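Local coordinates for inorganic pyrophosphatase (Helicobacter pylori, PDB 2BQY) that catalyses the magnesium-dependent hydrolysis of inorganic pyrophosphate to two phosphate ions and works as a homohexamer of identical subunits, at the interface of chains A and B. Coordinates in Å, arbitrary orientation; residue numbers count along the deposited sequence, not the author numbering. Chains: chain A/B, Inorganic pyrophosphatase.

Contact 1: the interface of chains A and B. Residues chain A 47-49; chain B 47-49.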
# COMPACT_ATOMS: atom_id res chain seq x y z
N ALA A 47 -10.20 -4.17 14.88
CA ALA A 47 -9.79 -3.29 13.79
C ALA A 47 -8.66 -2.41 14.29
O ALA A 47 -8.80 -1.21 14.41
CB ALA A 47 -10.96 -2.44 13.34
N GLN A 48 -7.53 -3.05 14.58
CA GLN A 48 -6.36 -2.35 15.10
C GLN A 48 -5.10 -2.69 14.32
O GLN A 48 -5.11 -3.53 13.44
CB GLN A 48 -6.14 -2.71 16.57
CG GLN A 48 -7.23 -2.22 17.50
CD GLN A 48 -7.15 -2.83 18.88
OE1 GLN A 48 -7.57 -3.96 19.09
NE2 GLN A 48 -6.59 -2.09 19.83
N ASN A 49 -4.01 -2.02 14.67
CA ASN A 49 -2.71 -2.22 14.03
C ASN A 49 -1.65 -1.66 14.96
O ASN A 49 -1.86 -0.63 15.59
CB ASN A 49 -2.64 -1.49 12.68
CG ASN A 49 -3.16 -0.07 12.74
OD1 ASN A 49 -4.37 0.19 12.71
ND2 ASN A 49 -2.23 0.88 12.86
N ALA B 47 -4.56 3.55 17.59
CA ALA B 47 -3.99 2.71 16.54
C ALA B 47 -5.10 1.84 15.98
O ALA B 47 -5.09 0.63 16.13
CB ALA B 47 -2.87 1.86 17.10
N GLN B 48 -6.08 2.48 15.35
CA GLN B 48 -7.23 1.78 14.78
C GLN B 48 -7.47 2.17 13.33
O GLN B 48 -6.81 3.03 12.79
CB GLN B 48 -8.49 2.09 15.60
CG GLN B 48 -8.46 1.56 17.01
CD GLN B 48 -9.57 2.13 17.88
OE1 GLN B 48 -9.46 3.25 18.37
NE2 GLN B 48 -10.64 1.37 18.06
N ASN B 49 -8.44 1.50 12.72
CA ASN B 49 -8.82 1.73 11.33
C ASN B 49 -10.21 1.16 11.13
O ASN B 49 -10.53 0.11 11.66
CB ASN B 49 -7.83 1.05 10.36
CG ASN B 49 -7.53 -0.38 10.75
OD1 ASN B 49 -6.69 -0.66 11.63
ND2 ASN B 49 -8.21 -1.32 10.10
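The backbones of A:Ala47–A:Asn49 and B:Ala47–B:Asn49 run antiparallel through a short bridge centred on the pair A:Gln48/B:Gln48, astride the two-fold axis that relates these two subunits of the hexameric PPase-family enzyme. The alpha-carbons of the two glutamines, A:Gln48 CA and B:Gln48 CA, are 4.2 Å apart, with a hydrogen bond on either flank of the pair. A:Asn49 N donates to B:Ala47 O at 3.2 Å, and B:Asn49 N returns the same bond to A:Ala47 O. Each amide N lies above the carbonyl plane of its acceptor, 40° out of it, so the bonds are tilted rather than directed onto a lone pair.

The side chains flank the bridge on opposite faces. On one, A:Gln48 and B:Gln48 stand side by side and point the same way, touching through their methylenes, with A:Gln48 CG 4.0 Å from B:Gln48 CG. Each CG is anti to the carbonyl carbon, beside the backbone N, which carries both chains off the same face of the bridge. Beyond CG the chains are extended and splay apart. Their amide planes are turned 70° from each other and the A:Gln48 OE1 to B:Gln48 OE1 separation grows to 7.5 Å, leaving the contact between the pair aliphatic.

On the other face the amides of A:Asn49 and B:Asn49 converge on the axis at an oblique angle. A chi1 of 47° sets CG between the backbone N and carbonyl carbon and turns the amide inward, toward its twin. As modelled, A:Asn49 OD1 meets B:Asn49 OD1 at 2.7 Å, an encounter of two acceptors, while the ND2 groups point outward. This orientation is doubtful: turning one amide over would place an N-H donor opposite the remaining oxygen, at the cost of exact two-fold symmetry in that pair.

Contact 2: the interface of chains A and B. Residues chain A 49, 51, 128, 132, 136; chain B 45-47, 143.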
# COMPACT_ATOMS: atom_id res chain seq x y z
N ASN A 49 -4.01 -2.02 14.67
CA ASN A 49 -2.71 -2.22 14.03
C ASN A 49 -1.65 -1.66 14.96
O ASN A 49 -1.86 -0.63 15.59
CB ASN A 49 -2.64 -1.49 12.68
CG ASN A 49 -3.16 -0.07 12.74
OD1 ASN A 49 -4.37 0.19 12.71
ND2 ASN A 49 -2.23 0.88 12.86
N PRO A 51 1.06 0.31 16.83
CA PRO A 51 1.46 1.72 16.84
C PRO A 51 2.95 1.94 16.61
O PRO A 51 3.42 3.08 16.54
CB PRO A 51 1.02 2.18 18.23
CG PRO A 51 1.28 0.99 19.05
CD PRO A 51 0.70 -0.13 18.20
N HIS A 128 0.40 12.46 22.58
CA HIS A 128 -0.42 11.72 21.64
C HIS A 128 0.10 10.31 21.38
O HIS A 128 -0.65 9.33 21.50
CB HIS A 128 -0.49 12.48 20.31
CG HIS A 128 -1.44 11.87 19.32
ND1 HIS A 128 -2.80 12.06 19.38
CD2 HIS A 128 -1.22 11.07 18.25
CE1 HIS A 128 -3.38 11.41 18.39
NE2 HIS A 128 -2.44 10.80 17.69
N LYS A 132 -1.67 6.64 22.43
CA LYS A 132 -2.05 5.71 21.38
C LYS A 132 -1.46 4.34 21.68
O LYS A 132 -2.14 3.33 21.58
CB LYS A 132 -1.55 6.21 20.02
CG LYS A 132 -1.87 5.27 18.88
CD LYS A 132 -1.20 5.68 17.58
CE LYS A 132 -1.93 6.83 16.88
NZ LYS A 132 -1.11 7.41 15.77
N PHE A 136 -3.57 1.10 22.77
CA PHE A 136 -3.49 -0.08 21.92
C PHE A 136 -3.37 -1.34 22.77
O PHE A 136 -4.13 -2.30 22.58
CB PHE A 136 -2.27 0.04 20.98
CG PHE A 136 -2.00 -1.20 20.17
CD1 PHE A 136 -2.75 -1.48 19.04
CD2 PHE A 136 -1.02 -2.10 20.57
CE1 PHE A 136 -2.52 -2.67 18.30
CE2 PHE A 136 -0.78 -3.30 19.84
CZ PHE A 136 -1.54 -3.58 18.71
N TYR B 45 -7.54 8.91 16.88
CA TYR B 45 -6.58 9.09 17.97
C TYR B 45 -5.79 7.83 18.30
O TYR B 45 -4.61 7.91 18.63
CB TYR B 45 -7.30 9.57 19.23
CG TYR B 45 -7.66 11.06 19.22
CD1 TYR B 45 -8.06 11.70 18.06
CD2 TYR B 45 -7.63 11.80 20.41
CE1 TYR B 45 -8.42 13.03 18.06
CE2 TYR B 45 -8.00 13.14 20.43
CZ TYR B 45 -8.39 13.75 19.25
OH TYR B 45 -8.73 15.09 19.25
N GLY B 46 -6.44 6.67 18.20
CA GLY B 46 -5.77 5.43 18.52
C GLY B 46 -5.26 4.66 17.32
O GLY B 46 -5.50 5.07 16.18
N ALA B 47 -4.56 3.55 17.59
CA ALA B 47 -3.99 2.71 16.54
C ALA B 47 -5.10 1.84 15.98
O ALA B 47 -5.09 0.63 16.13
CB ALA B 47 -2.87 1.86 17.10
N LEU B 143 -9.89 7.87 23.47
CA LEU B 143 -8.93 8.93 23.71
C LEU B 143 -9.40 10.34 23.38
O LEU B 143 -8.68 11.31 23.63
CB LEU B 143 -7.64 8.61 22.95
CG LEU B 143 -6.96 7.29 23.32
CD1 LEU B 143 -6.05 6.86 22.19
CD2 LEU B 143 -6.21 7.40 24.64
O HOH W 1 -4.90 3.07 20.34
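A:Lys132 lays its aliphatic chain across the backbone of B:Tyr45–B:Ala47, where one face of helix 127-139 meets the partner's loop in this two-fold interface of the hexameric PPase-family enzyme. A:His128, A:Lys132 and A:Phe136 follow one another a helical turn apart and meet successive residues of that loop.

Packing is closest around B:Ala47, whose CB reaches into a largely apolar corner of chain A. A:Phe136 offers the rim of its ring, with CD1 3.9 Å from B:Ala47 CB. The methyl arrives from the same ring face that A:Pro51 CD already covers near the rim, 3.4 Å above the plane. A:Pro51 CB and A:Lys132 CG also line the corner, the latter 4.0 Å from B:Ala47 CB.

The lysine acts here through its methylenes. With CG anti to the backbone N (chi1 179°), the chain leaves the helix toward the loop, and A:Lys132 CG comes within 3.4 Å of B:Ala47 N. A bend at chi3 (-79°) turns the far half of the chain toward the B:Tyr45 end of the loop, bringing A:Lys132 CE to 3.4 Å from the carbonyl oxygen B:Tyr45 O. Beyond CE, NZ turns away from B:Tyr45 O.

Toward A:His128 and B:Leu143 the fit slackens. The imidazole's CE1 and NE2 are its atoms nearest the B:Tyr45 backbone, yet A:His128 NE2 remains 3.7 Å from B:Tyr45 O, and the phenol of B:Tyr45 points away from the helix. B:Leu143 barely brushes A:Lys132. Beside the alanine, by contrast, a water fills in between helix and loop, hydrogen-bonded to A:Lys132 O and, at 2.8 Å, to B:Ala47 N. It thereby satisfies the loop amide in a place where the two backbones do not meet directly.

The centres of contact 1 and contact 2, taken over their C-alpha atoms, lie about 8 Å apart, and the two patches share A:Asn49 and B:Ala47. Contact 1 straddles the two-fold axis, whereas contact 2 lies to one side and recurs on the other with the chains exchanged. Each subunit's loop between strands 37-43 and 53-56 therefore pairs with its counterpart at the centre and also packs against the partner's helix 127-139. The shared residues make the bridge and the helix seat a continuous strip, which probably fixes the relative orientation of these two subunits in the hexamer.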